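Local coordinates for protein glycerate 2-kinase (PDB 1X3L) that catalyses the ATP-dependent, metal-requiring phosphorylation of D-glycerate to 2-phosphoglycerate and also accepts other nucleotides or pyrophosphate as phosphate donor, at residues A21-A26 / T421-N426; V53-K58 / G76-K81; G57-E62 / L128-G133; A66-L71 / K89-I94; I190-S195 / F263-N268. One frame throughout, in Å; residues are numbered along the deposited sequence.

Contact 1. Residues A21-A26 / T421-N426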
# COMPACT_ATOMS: atom_id res chain seq x y z
N ALA A 21 1.55 4.56 -9.28
CA ALA A 21 1.35 4.47 -7.84
C ALA A 21 1.45 5.84 -7.16
O ALA A 21 1.24 5.95 -5.95
CB ALA A 21 2.37 3.51 -7.22
N ASP A 22 1.76 6.88 -7.93
CA ASP A 22 1.85 8.22 -7.38
C ASP A 22 0.46 8.64 -6.90
O ASP A 22 -0.50 8.63 -7.68
CB ASP A 22 2.34 9.21 -8.44
CG ASP A 22 2.41 10.63 -7.91
OD1 ASP A 22 3.18 10.87 -6.97
OD2 ASP A 22 1.68 11.51 -8.43
N PRO A 23 0.33 9.02 -5.61
CA PRO A 23 -0.97 9.43 -5.07
C PRO A 23 -1.69 10.49 -5.91
O PRO A 23 -2.86 10.33 -6.24
CB PRO A 23 -0.62 9.91 -3.67
CG PRO A 23 0.55 9.05 -3.30
CD PRO A 23 1.37 9.08 -4.57
N TYR A 24 -0.98 11.56 -6.25
CA TYR A 24 -1.56 12.63 -7.05
C TYR A 24 -2.01 12.10 -8.42
O TYR A 24 -3.17 12.26 -8.81
CB TYR A 24 -0.55 13.77 -7.23
CG TYR A 24 -1.09 14.94 -8.01
CD1 TYR A 24 -1.91 15.89 -7.40
CD2 TYR A 24 -0.81 15.09 -9.37
CE1 TYR A 24 -2.44 16.95 -8.12
CE2 TYR A 24 -1.34 16.14 -10.10
CZ TYR A 24 -2.15 17.07 -9.47
OH TYR A 24 -2.69 18.11 -10.19
N ARG A 25 -1.10 11.47 -9.16
CA ARG A 25 -1.42 10.94 -10.48
C ARG A 25 -2.50 9.86 -10.41
O ARG A 25 -3.38 9.80 -11.26
CB ARG A 25 -0.18 10.34 -11.14
CG ARG A 25 0.91 11.34 -11.49
CD ARG A 25 2.18 10.61 -11.93
NE ARG A 25 3.30 11.51 -12.17
CZ ARG A 25 3.54 12.11 -13.33
NH1 ARG A 25 2.74 11.90 -14.37
NH2 ARG A 25 4.58 12.93 -13.45
N ALA A 26 -2.42 8.99 -9.41
CA ALA A 26 -3.39 7.91 -9.26
C ALA A 26 -4.82 8.45 -9.17
O ALA A 26 -5.74 7.88 -9.77
CB ALA A 26 -3.07 7.07 -8.03
N THR A 421 10.05 8.28 -3.51
CA THR A 421 9.04 7.98 -4.51
C THR A 421 7.68 8.59 -4.17
O THR A 421 6.82 8.73 -5.05
CB THR A 421 8.86 6.47 -4.66
OG1 THR A 421 8.29 5.94 -3.46
CG2 THR A 421 10.20 5.81 -4.93
N GLY A 422 7.47 8.91 -2.90
CA GLY A 422 6.21 9.50 -2.50
C GLY A 422 5.04 8.52 -2.46
O GLY A 422 3.88 8.93 -2.45
N THR A 423 5.33 7.22 -2.45
CA THR A 423 4.26 6.23 -2.40
C THR A 423 4.74 4.87 -1.90
O THR A 423 5.91 4.71 -1.52
CB THR A 423 3.61 6.05 -3.79
OG1 THR A 423 2.50 5.15 -3.68
CG2 THR A 423 4.62 5.51 -4.80
N ASN A 424 3.84 3.90 -1.90
CA ASN A 424 4.17 2.55 -1.45
C ASN A 424 3.10 1.52 -1.78
O ASN A 424 2.04 1.48 -1.15
CB ASN A 424 4.44 2.54 0.06
CG ASN A 424 4.72 1.14 0.59
OD1 ASN A 424 5.15 0.25 -0.14
ND2 ASN A 424 4.50 0.94 1.89
N VAL A 425 3.38 0.71 -2.79
CA VAL A 425 2.46 -0.36 -3.18
C VAL A 425 3.27 -1.65 -3.23
O VAL A 425 2.99 -2.55 -4.01
CB VAL A 425 1.79 -0.09 -4.55
CG1 VAL A 425 0.88 1.14 -4.44
CG2 VAL A 425 2.84 0.12 -5.63
N ASN A 426 4.29 -1.69 -2.37
CA ASN A 426 5.21 -2.82 -2.19
C ASN A 426 6.13 -3.05 -3.40
O ASN A 426 6.47 -2.13 -4.14
CB ASN A 426 4.37 -4.08 -1.93
CG ASN A 426 3.77 -4.00 -0.55
OD1 ASN A 426 4.41 -3.62 0.42
ND2 ASN A 426 2.48 -4.37 -0.48

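Contact 2. Residues V53-K58 / G76-K81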
# COMPACT_ATOMS: atom_id res chain seq x y z
N VAL A 53 -14.15 17.10 1.11
CA VAL A 53 -13.02 16.18 1.10
C VAL A 53 -12.54 15.83 2.50
O VAL A 53 -12.31 16.71 3.33
CB VAL A 53 -11.81 16.76 0.33
CG1 VAL A 53 -10.59 15.86 0.54
CG2 VAL A 53 -12.12 16.88 -1.15
N ILE A 54 -12.40 14.54 2.76
CA ILE A 54 -11.89 14.05 4.03
C ILE A 54 -10.75 13.10 3.67
O ILE A 54 -10.99 11.99 3.17
CB ILE A 54 -12.97 13.29 4.83
CG1 ILE A 54 -14.08 14.25 5.25
CG2 ILE A 54 -12.33 12.62 6.05
CD1 ILE A 54 -15.25 13.57 5.96
N ALA A 55 -9.52 13.54 3.92
CA ALA A 55 -8.34 12.74 3.61
C ALA A 55 -7.58 12.32 4.86
O ALA A 55 -7.43 13.11 5.80
CB ALA A 55 -7.43 13.53 2.69
N LEU A 56 -7.11 11.08 4.86
CA LEU A 56 -6.36 10.54 5.99
C LEU A 56 -5.29 9.57 5.51
O LEU A 56 -5.56 8.65 4.72
CB LEU A 56 -7.31 9.81 6.95
CG LEU A 56 -8.28 8.83 6.28
CD1 LEU A 56 -8.28 7.50 7.02
CD2 LEU A 56 -9.67 9.45 6.26
N GLY A 57 -4.07 9.77 5.99
CA GLY A 57 -2.97 8.92 5.61
C GLY A 57 -1.77 9.75 5.23
O GLY A 57 -1.84 10.98 5.20
N LYS A 58 -0.66 9.09 4.94
CA LYS A 58 0.57 9.77 4.58
C LYS A 58 0.49 10.57 3.28
O LYS A 58 1.26 11.51 3.08
CB LYS A 58 1.71 8.75 4.50
CG LYS A 58 2.03 8.08 5.83
CD LYS A 58 3.07 6.99 5.66
CE LYS A 58 3.34 6.28 6.98
NZ LYS A 58 4.27 5.13 6.80
N GLY A 76 -13.12 20.83 3.63
CA GLY A 76 -12.64 19.50 3.96
C GLY A 76 -11.47 19.53 4.92
O GLY A 76 -11.07 20.59 5.41
N VAL A 77 -10.91 18.35 5.18
CA VAL A 77 -9.76 18.24 6.07
C VAL A 77 -8.83 17.12 5.59
O VAL A 77 -9.29 16.11 5.07
CB VAL A 77 -10.19 17.95 7.53
CG1 VAL A 77 -10.82 16.56 7.63
CG2 VAL A 77 -8.98 18.06 8.45
N ALA A 78 -7.53 17.33 5.77
CA ALA A 78 -6.53 16.36 5.39
C ALA A 78 -5.66 16.10 6.61
O ALA A 78 -5.02 17.01 7.13
CB ALA A 78 -5.68 16.90 4.24
N VAL A 79 -5.67 14.85 7.09
CA VAL A 79 -4.90 14.48 8.26
C VAL A 79 -3.70 13.63 7.84
O VAL A 79 -3.87 12.55 7.27
CB VAL A 79 -5.76 13.68 9.26
CG1 VAL A 79 -5.04 13.53 10.59
CG2 VAL A 79 -7.11 14.37 9.44
N THR A 80 -2.50 14.12 8.10
CA THR A 80 -1.28 13.42 7.71
C THR A 80 -0.21 13.48 8.80
O THR A 80 -0.39 14.12 9.83
CB THR A 80 -0.73 14.00 6.39
OG1 THR A 80 0.33 13.16 5.90
CG2 THR A 80 -0.19 15.41 6.60
N LYS A 81 0.92 12.82 8.55
CA LYS A 81 2.03 12.78 9.50
C LYS A 81 2.73 14.13 9.65
O LYS A 81 2.64 15.00 8.79
CB LYS A 81 3.06 11.74 9.07
CG LYS A 81 2.61 10.30 9.24
CD LYS A 81 3.69 9.33 8.77
CE LYS A 81 5.00 9.52 9.53
NZ LYS A 81 4.87 9.26 10.99
O HOH W 1 0.09 14.40 3.05

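Contact 3. Residues G57-E62 / L128-G133. With SO4 (sulfate ion), chain B.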
# COMPACT_ATOMS: atom_id res chain seq x y z
N GLY A 57 -4.07 9.77 5.99
CA GLY A 57 -2.97 8.92 5.61
C GLY A 57 -1.77 9.75 5.23
O GLY A 57 -1.84 10.98 5.20
N LYS A 58 -0.66 9.09 4.94
CA LYS A 58 0.57 9.77 4.58
C LYS A 58 0.49 10.57 3.28
O LYS A 58 1.26 11.51 3.08
CB LYS A 58 1.71 8.75 4.50
CG LYS A 58 2.03 8.08 5.83
CD LYS A 58 3.07 6.99 5.66
CE LYS A 58 3.34 6.28 6.98
NZ LYS A 58 4.27 5.13 6.80
N ALA A 59 -0.45 10.21 2.41
CA ALA A 59 -0.61 10.92 1.13
C ALA A 59 -1.88 11.77 1.10
O ALA A 59 -2.34 12.18 0.03
CB ALA A 59 -0.62 9.93 -0.02
N ALA A 60 -2.45 12.04 2.27
CA ALA A 60 -3.67 12.82 2.38
C ALA A 60 -3.62 14.13 1.58
O ALA A 60 -4.53 14.43 0.80
CB ALA A 60 -3.97 13.12 3.85
N CYS A 61 -2.56 14.91 1.77
CA CYS A 61 -2.43 16.19 1.07
C CYS A 61 -2.25 16.03 -0.43
O CYS A 61 -2.85 16.78 -1.20
CB CYS A 61 -1.26 16.99 1.64
SG CYS A 61 -1.55 17.60 3.32
N GLU A 62 -1.44 15.07 -0.85
CA GLU A 62 -1.24 14.87 -2.27
C GLU A 62 -2.55 14.43 -2.95
O GLU A 62 -2.90 14.93 -4.01
CB GLU A 62 -0.13 13.84 -2.53
CG GLU A 62 1.26 14.45 -2.44
CD GLU A 62 1.52 15.48 -3.54
OE1 GLU A 62 1.74 15.08 -4.71
OE2 GLU A 62 1.48 16.70 -3.24
N LEU A 128 -10.44 10.11 1.09
CA LEU A 128 -9.14 9.73 0.53
C LEU A 128 -8.30 9.00 1.57
O LEU A 128 -7.87 9.57 2.57
CB LEU A 128 -8.43 11.00 0.02
CG LEU A 128 -9.30 11.92 -0.86
CD1 LEU A 128 -8.49 13.12 -1.34
CD2 LEU A 128 -9.84 11.14 -2.06
N ILE A 129 -8.07 7.71 1.32
CA ILE A 129 -7.33 6.88 2.26
C ILE A 129 -5.97 6.37 1.78
O ILE A 129 -5.83 5.87 0.66
CB ILE A 129 -8.20 5.67 2.67
CG1 ILE A 129 -9.59 6.15 3.10
CG2 ILE A 129 -7.54 4.91 3.82
CD1 ILE A 129 -10.59 5.02 3.42
N SER A 130 -4.97 6.49 2.65
CA SER A 130 -3.62 6.02 2.36
C SER A 130 -3.02 5.43 3.63
O SER A 130 -3.69 5.36 4.66
CB SER A 130 -2.75 7.15 1.81
OG SER A 130 -2.81 8.31 2.61
N GLY A 131 -1.76 5.02 3.56
CA GLY A 131 -1.10 4.41 4.70
C GLY A 131 -1.01 5.26 5.95
O GLY A 131 -0.86 6.48 5.88
N GLY A 132 -1.09 4.60 7.11
CA GLY A 132 -1.01 5.30 8.38
C GLY A 132 -2.31 5.87 8.91
O GLY A 132 -2.34 6.50 9.97
N GLY A 133 -3.40 5.65 8.18
CA GLY A 133 -4.69 6.16 8.60
C GLY A 133 -5.22 5.72 9.95
O GLY A 133 -6.03 6.42 10.55
S SO4 B . -2.54 1.42 8.59
O1 SO4 B . -3.76 0.63 8.39
O2 SO4 B . -1.56 0.60 9.32
O3 SO4 B . -2.84 2.64 9.37
O4 SO4 B . -1.98 1.82 7.29

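Contact 4. Residues A66-L71 / K89-I94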
# COMPACT_ATOMS: atom_id res chain seq x y z
N ALA A 66 -5.07 16.70 -5.74
CA ALA A 66 -5.58 16.23 -7.03
C ALA A 66 -7.06 16.55 -7.17
O ALA A 66 -7.52 17.00 -8.23
CB ALA A 66 -5.34 14.73 -7.17
N ILE A 67 -7.83 16.31 -6.11
CA ILE A 67 -9.26 16.59 -6.15
C ILE A 67 -9.53 18.08 -6.36
O ILE A 67 -10.40 18.45 -7.15
CB ILE A 67 -9.95 16.11 -4.85
CG1 ILE A 67 -9.87 14.59 -4.76
CG2 ILE A 67 -11.40 16.56 -4.83
CD1 ILE A 67 -10.59 13.86 -5.88
N GLU A 68 -8.79 18.93 -5.65
CA GLU A 68 -8.96 20.38 -5.79
C GLU A 68 -8.59 20.88 -7.18
O GLU A 68 -9.10 21.90 -7.63
CB GLU A 68 -8.11 21.15 -4.77
CG GLU A 68 -8.49 20.95 -3.32
CD GLU A 68 -7.82 21.97 -2.41
OE1 GLU A 68 -6.59 22.15 -2.51
OE2 GLU A 68 -8.52 22.58 -1.59
N ASP A 69 -7.70 20.16 -7.87
CA ASP A 69 -7.29 20.59 -9.20
C ASP A 69 -8.32 20.26 -10.28
O ASP A 69 -8.24 20.78 -11.39
CB ASP A 69 -5.94 19.96 -9.59
CG ASP A 69 -4.80 20.49 -8.74
OD1 ASP A 69 -4.87 21.64 -8.28
OD2 ASP A 69 -3.81 19.74 -8.55
N ILE A 70 -9.29 19.41 -9.96
CA ILE A 70 -10.31 19.05 -10.94
C ILE A 70 -11.73 19.34 -10.47
O ILE A 70 -12.67 19.20 -11.23
CB ILE A 70 -10.22 17.56 -11.33
CG1 ILE A 70 -10.50 16.68 -10.11
CG2 ILE A 70 -8.84 17.27 -11.91
CD1 ILE A 70 -10.46 15.19 -10.42
N LEU A 71 -11.87 19.75 -9.21
CA LEU A 71 -13.19 20.05 -8.65
C LEU A 71 -13.13 21.16 -7.61
O LEU A 71 -12.14 21.29 -6.88
CB LEU A 71 -13.78 18.79 -8.01
CG LEU A 71 -14.16 17.61 -8.91
CD1 LEU A 71 -14.46 16.39 -8.05
CD2 LEU A 71 -15.36 17.98 -9.77
N LYS A 89 -5.69 24.63 -0.97
CA LYS A 89 -6.51 25.80 -1.26
C LYS A 89 -7.76 25.95 -0.40
O LYS A 89 -8.00 27.02 0.15
CB LYS A 89 -6.90 25.79 -2.74
CG LYS A 89 -5.69 25.95 -3.66
CD LYS A 89 -6.05 25.74 -5.12
CE LYS A 89 -4.80 25.83 -5.99
NZ LYS A 89 -5.08 25.53 -7.42
N ARG A 90 -8.56 24.89 -0.28
CA ARG A 90 -9.77 24.98 0.52
C ARG A 90 -9.91 23.85 1.53
O ARG A 90 -10.97 23.67 2.14
CB ARG A 90 -11.00 25.00 -0.39
CG ARG A 90 -10.97 26.11 -1.42
CD ARG A 90 -12.38 26.53 -1.77
NE ARG A 90 -13.10 26.96 -0.58
CZ ARG A 90 -14.38 27.32 -0.56
NH1 ARG A 90 -15.09 27.31 -1.68
NH2 ARG A 90 -14.94 27.70 0.59
N ILE A 91 -8.84 23.09 1.71
CA ILE A 91 -8.86 21.97 2.65
C ILE A 91 -7.89 22.23 3.80
O ILE A 91 -6.70 22.49 3.58
CB ILE A 91 -8.48 20.66 1.94
CG1 ILE A 91 -9.47 20.39 0.80
CG2 ILE A 91 -8.48 19.50 2.93
CD1 ILE A 91 -9.10 19.23 -0.08
N LYS A 92 -8.41 22.17 5.02
CA LYS A 92 -7.61 22.40 6.21
C LYS A 92 -6.67 21.23 6.41
O LYS A 92 -7.06 20.07 6.22
CB LYS A 92 -8.53 22.55 7.43
CG LYS A 92 -7.81 22.82 8.74
CD LYS A 92 -8.80 22.82 9.90
CE LYS A 92 -8.12 23.19 11.22
NZ LYS A 92 -7.66 24.61 11.23
N VAL A 93 -5.43 21.52 6.80
CA VAL A 93 -4.45 20.47 7.02
C VAL A 93 -4.07 20.30 8.49
O VAL A 93 -3.78 21.27 9.19
CB VAL A 93 -3.16 20.75 6.22
CG1 VAL A 93 -2.10 19.70 6.56
CG2 VAL A 93 -3.46 20.72 4.72
N ILE A 94 -4.07 19.05 8.93
CA ILE A 94 -3.71 18.71 10.30
C ILE A 94 -2.68 17.59 10.31
O ILE A 94 -2.87 16.56 9.66
CB ILE A 94 -4.94 18.24 11.10
CG1 ILE A 94 -5.97 19.37 11.19
CG2 ILE A 94 -4.53 17.78 12.49
CD1 ILE A 94 -7.26 18.97 11.87

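Contact 5. Residues I190-S195 / F263-N268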
# COMPACT_ATOMS: atom_id res chain seq x y z
N ILE A 190 -17.60 8.88 -2.04
CA ILE A 190 -16.69 8.34 -3.03
C ILE A 190 -15.35 8.14 -2.32
O ILE A 190 -14.66 9.10 -2.00
CB ILE A 190 -16.53 9.29 -4.24
CG1 ILE A 190 -17.87 9.40 -4.98
CG2 ILE A 190 -15.45 8.78 -5.18
CD1 ILE A 190 -17.85 10.31 -6.20
N VAL A 191 -15.01 6.88 -2.06
CA VAL A 191 -13.78 6.55 -1.35
C VAL A 191 -12.66 6.12 -2.28
O VAL A 191 -12.83 5.19 -3.07
CB VAL A 191 -14.04 5.42 -0.33
CG1 VAL A 191 -12.80 5.15 0.51
CG2 VAL A 191 -15.22 5.79 0.57
N LEU A 192 -11.54 6.82 -2.21
CA LEU A 192 -10.38 6.50 -3.03
C LEU A 192 -9.31 5.96 -2.08
O LEU A 192 -8.88 6.64 -1.14
CB LEU A 192 -9.88 7.75 -3.76
CG LEU A 192 -10.95 8.50 -4.58
CD1 LEU A 192 -10.29 9.62 -5.38
CD2 LEU A 192 -11.66 7.52 -5.53
N ILE A 193 -8.87 4.73 -2.34
CA ILE A 193 -7.90 4.08 -1.47
C ILE A 193 -6.61 3.66 -2.18
O ILE A 193 -6.62 3.24 -3.33
CB ILE A 193 -8.53 2.83 -0.83
CG1 ILE A 193 -9.87 3.20 -0.19
CG2 ILE A 193 -7.58 2.23 0.21
CD1 ILE A 193 -10.71 2.00 0.24
N ILE A 194 -5.50 3.77 -1.45
CA ILE A 194 -4.19 3.36 -1.96
C ILE A 194 -3.78 2.23 -1.03
O ILE A 194 -3.83 2.38 0.19
CB ILE A 194 -3.15 4.50 -1.87
CG1 ILE A 194 -3.51 5.59 -2.88
CG2 ILE A 194 -1.74 3.94 -2.16
CD1 ILE A 194 -2.56 6.77 -2.87
N SER A 195 -3.39 1.10 -1.60
CA SER A 195 -3.04 -0.07 -0.80
C SER A 195 -1.58 -0.46 -0.74
O SER A 195 -0.95 -0.69 -1.77
CB SER A 195 -3.83 -1.28 -1.29
OG SER A 195 -3.43 -2.43 -0.57
N PHE A 263 -13.25 2.63 -4.00
CA PHE A 263 -12.43 2.45 -5.18
C PHE A 263 -10.96 2.32 -4.76
O PHE A 263 -10.45 3.14 -4.00
CB PHE A 263 -12.55 3.65 -6.12
CG PHE A 263 -13.95 3.91 -6.61
CD1 PHE A 263 -14.45 3.26 -7.74
CD2 PHE A 263 -14.78 4.81 -5.93
CE1 PHE A 263 -15.75 3.50 -8.19
CE2 PHE A 263 -16.08 5.06 -6.38
CZ PHE A 263 -16.56 4.40 -7.51
N LEU A 264 -10.29 1.29 -5.26
CA LEU A 264 -8.88 1.09 -4.97
C LEU A 264 -8.22 1.72 -6.20
O LEU A 264 -8.37 1.21 -7.31
CB LEU A 264 -8.56 -0.41 -4.87
CG LEU A 264 -7.12 -0.82 -4.54
CD1 LEU A 264 -6.65 -0.16 -3.25
CD2 LEU A 264 -7.04 -2.34 -4.43
N ILE A 265 -7.51 2.83 -6.01
CA ILE A 265 -6.90 3.53 -7.14
C ILE A 265 -5.39 3.43 -7.31
O ILE A 265 -4.83 3.93 -8.28
CB ILE A 265 -7.29 5.01 -7.13
CG1 ILE A 265 -6.62 5.72 -5.94
CG2 ILE A 265 -8.81 5.14 -7.02
CD1 ILE A 265 -6.71 7.23 -6.00
N ALA A 266 -4.72 2.79 -6.36
CA ALA A 266 -3.27 2.61 -6.45
C ALA A 266 -2.99 1.34 -5.68
O ALA A 266 -3.44 1.19 -4.55
CB ALA A 266 -2.53 3.80 -5.84
N SER A 267 -2.26 0.43 -6.31
CA SER A 267 -1.94 -0.85 -5.69
C SER A 267 -0.86 -1.53 -6.50
O SER A 267 -0.52 -1.08 -7.59
CB SER A 267 -3.18 -1.75 -5.69
OG SER A 267 -3.52 -2.10 -7.03
N ASN A 268 -0.34 -2.63 -5.98
CA ASN A 268 0.70 -3.35 -6.68
C ASN A 268 0.16 -3.82 -8.04
O ASN A 268 0.84 -3.69 -9.06
CB ASN A 268 1.16 -4.54 -5.83
CG ASN A 268 2.39 -5.20 -6.38
OD1 ASN A 268 2.32 -5.97 -7.33
ND2 ASN A 268 3.54 -4.89 -5.79
O HOH W 2 -1.03 -3.17 -3.23

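Contact 1. Residues A21-A26 / T421-N426
Ala21, Asp22 and Pro23, turning into helix 23-30, meet the irregular loop around Thr423 at one close point, where the CA atoms of Asp22 and Thr423 lie 5.9 Å apart. The Thr423 hydroxyl makes the polar link. With OG1 anti to the backbone N (chi1 -175°), it donates to the backbone oxygen of Ala21, OG1 to O 2.7 Å, and approaches from above the carbonyl plane. The methyl of the same side chain turns to Ala21 CB, which also rests against Val425 CG2 at 3.8 Å. Beside this cluster the Pro23 ring crosses Thr423 obliquely, its CD 3.3 Å from Gly422 O. The contact joins the two halves of the chain: helix 23-30 packs on helix 60-70 beside the parallel sheet, whereas the loop leads into strand 427-435 of the mixed sheet. Both partners are internally braced. Asp22 is the N-cap of its helix, its OD2 accepting from Arg25 N at 2.9 Å, and Asn424 OD1 closes an Asx turn onto Asn426 N. Thr367 holds the loop from the mixed-sheet side, and the Pro23 side chain lies about 8 Å from that of Lys58, a probable substrate-binding residue.

Contact 2. Residues V53-K58 / G76-K81
Val53 to Leu56 run parallel to Gly76 to Val79, with the strand axes 4.6 Å apart and only 6° between their directions. Ala55 sits at the middle of the pairing: its N donates to Val77 O almost straight, at 2.8 Å, and its O accepts from Val79 N. Gly57 N continues the pattern to Val79 O. Ala55 CB and Ala78 CB touch on the face covered by helix 60-70, which links the two strands as a right-handed beta-alpha-beta crossover. Ile54, Leu56, Val77 and Val79 occupy the other face, where helix 103-118 packs on Ile54 and Val77.

Past the last bridge, the Lys58 side chain leaves CB beside the backbone N (chi1 -64°), which sets CG 3.6 Å from Lys81 CD. CD runs on past that same carbon, and CE meets it again at 3.6 Å. The two lysines thus lie side by side and point the same way, Lys81 being bent where Lys58 is extended. At the tip, Lys58 NZ is 5.9 Å from Lys81 NZ, which also makes a weak hydrogen bond to His98 ND1. Nearer the backbone, a water donates to Lys58 O and also bonds to Thr80 OG1. Two amino groups gathered at the carboxyl end of the strands would make a basic surface, consistent with the inferred role of Lys58 in binding the anionic glycerate.

Contact 3. Residues G57-E62 / L128-G133
Gly57 presses its bare CA against two oxygens at once, standing 3.1 Å from Ser130 OG and 3.2 Å from Gly131 O. Its backbone angles (phi 133°) by themselves demand glycine, and the closeness of Ser130 adds a second reason. The next two N-H groups turn onto the same oxygens. Lys58 N donates to Gly131 O at 2.8 Å, nearly along the C=O axis, and Ala59 N donates to Ser130 OG at 3.0 Å. The hydroxyl is placed for this by a first torsion of 50°, which sets OG between its own backbone N and carbonyl carbon; a weak bond to Leu56 O adds another partner. The start of the Lys58 side chain passes beside the Gly131 carbonyl, CG 3.3 Å from Gly131 O.

Both segments lie where a parallel strand gives way to a helix: a type I turn spans Gly57 to Ala60, and a type II turn Ser130 to Gly133. Strands 51-56 and 124-129 are sheet neighbours, but helix 60-70 packs on one face while the chain after Gly133 passes to the other. Such divergence at the carboxyl edge fits a topological switch point, the usual binding crevice of Rossmann-like folds. A sulfate, probably from the crystallisation liquor, lies beside the second of these loops: Gly132 N donates to its O4 at 2.9 Å, and Ser134 N and Ala206 N also bind the ion. Backbone N-H groups, two of them at the start of helix 133-136, hold the ion, so the glycine-rich loop may be suited to a phosphate or a carboxylate.

Contact 4. Residues A66-L71 / K89-I94
The flat carboxylate of Glu68 is lodged in the bend Lys89-Arg90-Ile91, with Ile91 over one face, Lys89 CB set off to the other side, and N-H groups at its oxygen edge. Ile91 CG1 is 3.4 Å from Glu68 OE2 and Lys89 CB 3.7 Å from Glu68 OE1. At the edge, Lys89 N donates to OE1 on its syn lone pair, at 3.1 Å. The neighbouring Arg90 N donates to OE2, also on the syn side but somewhat out of the carboxylate plane, at 2.7 Å. Two consecutive peptide N-H groups therefore grip the two oxygens and fix the rotation of the group. The extended chain of Glu68 (chi2 -167°) carries CD across from the helix, and on the way CG brushes Ile91 CD1 at 3.7 Å.

In the fold, this fastens the last turns of helix 60-70, the crossover helix of a beta-alpha-beta unit, to the approach to outer strand 92-96, which follows the unit in the chain and lies next to strand 75-81 in the parallel sheet. Ile91 points inward and also touches Val53, while Arg90 turns its guanidinium outward, where NH2 makes a long, weak ion pair with Glu74.

The backbone donors would be expected to stabilise the negative charge of Glu68. Asp69 adds a second link at the surface: its OD1 forms a long salt bridge with Lys89 NZ, 4.0 Å away, the two side chains crossing at about a right angle. Its other oxygen, OD2, is hydrogen-bonded to Tyr24 OH at the start of helix 23-30.

Contact 5. Residues I190-S195 / F263-N268
Leu192 and Ile265 meet at the apolar centre, Leu192 CB 3.9 Å from Ile265 CD1. Leu192 CD2 reaches on between Ile265 CG2 and Phe263 CB, and further along the same face Ile194 CG1 closes on Ala266 CB at 3.6 Å. Val27 of helix 23-30 covers both Leu192 and Ile265. At the other end Ile190 CG2 lies oblique to the Phe263 ring, whose edge comes near Val191 O, CD2 to O 3.5 Å.

These side chains hang on two parallel strands of the Rossmann-like sheet, the second an outer one, crossing at -40°. Val191 O, Ile193 N and Ile193 O pair with Phe263 N, Phe263 O and Ile265 N. A beta bulge then shifts the register by one: Ile193 is bridged to Leu264 but Ile194 to Ala266, and Ser195 N bonds to Ala266 O at 3.0 Å. On the reverse face Leu264 CG is anti to its backbone N (chi1 -179°), and its CD1 packs on Ser195 CB at 3.6 Å.

Polar groups gather where the strands end. Ser195 OG bonds to Asp200 OD1, and Ser267 OG caps helix 268-281 through Ile270 N. Between the chains a water donates to Ser195 O and accepts from Asn268 N, each at 2.9 Å.

Overall arrangement
Contacts 2 and 5 are buried strand pairs in one parallel sheet, joined through strand 124-129 of contact 3, and both rely on regular backbone bonds, though only contact 5 bulges. Contact 3, partly buried, shares Gly57 and Lys58 with contact 2 and lies where strands give way to turns, so loop N-H groups and a hydroxyl make its bonds. Helix 60-70 serves contacts 3 and 4, but contact 4 is at the surface and depends on a carboxylate and charge. Contact 1, also partly buried, alone involves the loop into the mixed sheet; the Val425 O to Asn268 ND2 bond ties it to contact 5, Tyr24 to contact 4, and Pro23 packs on Ala59 of contact 3.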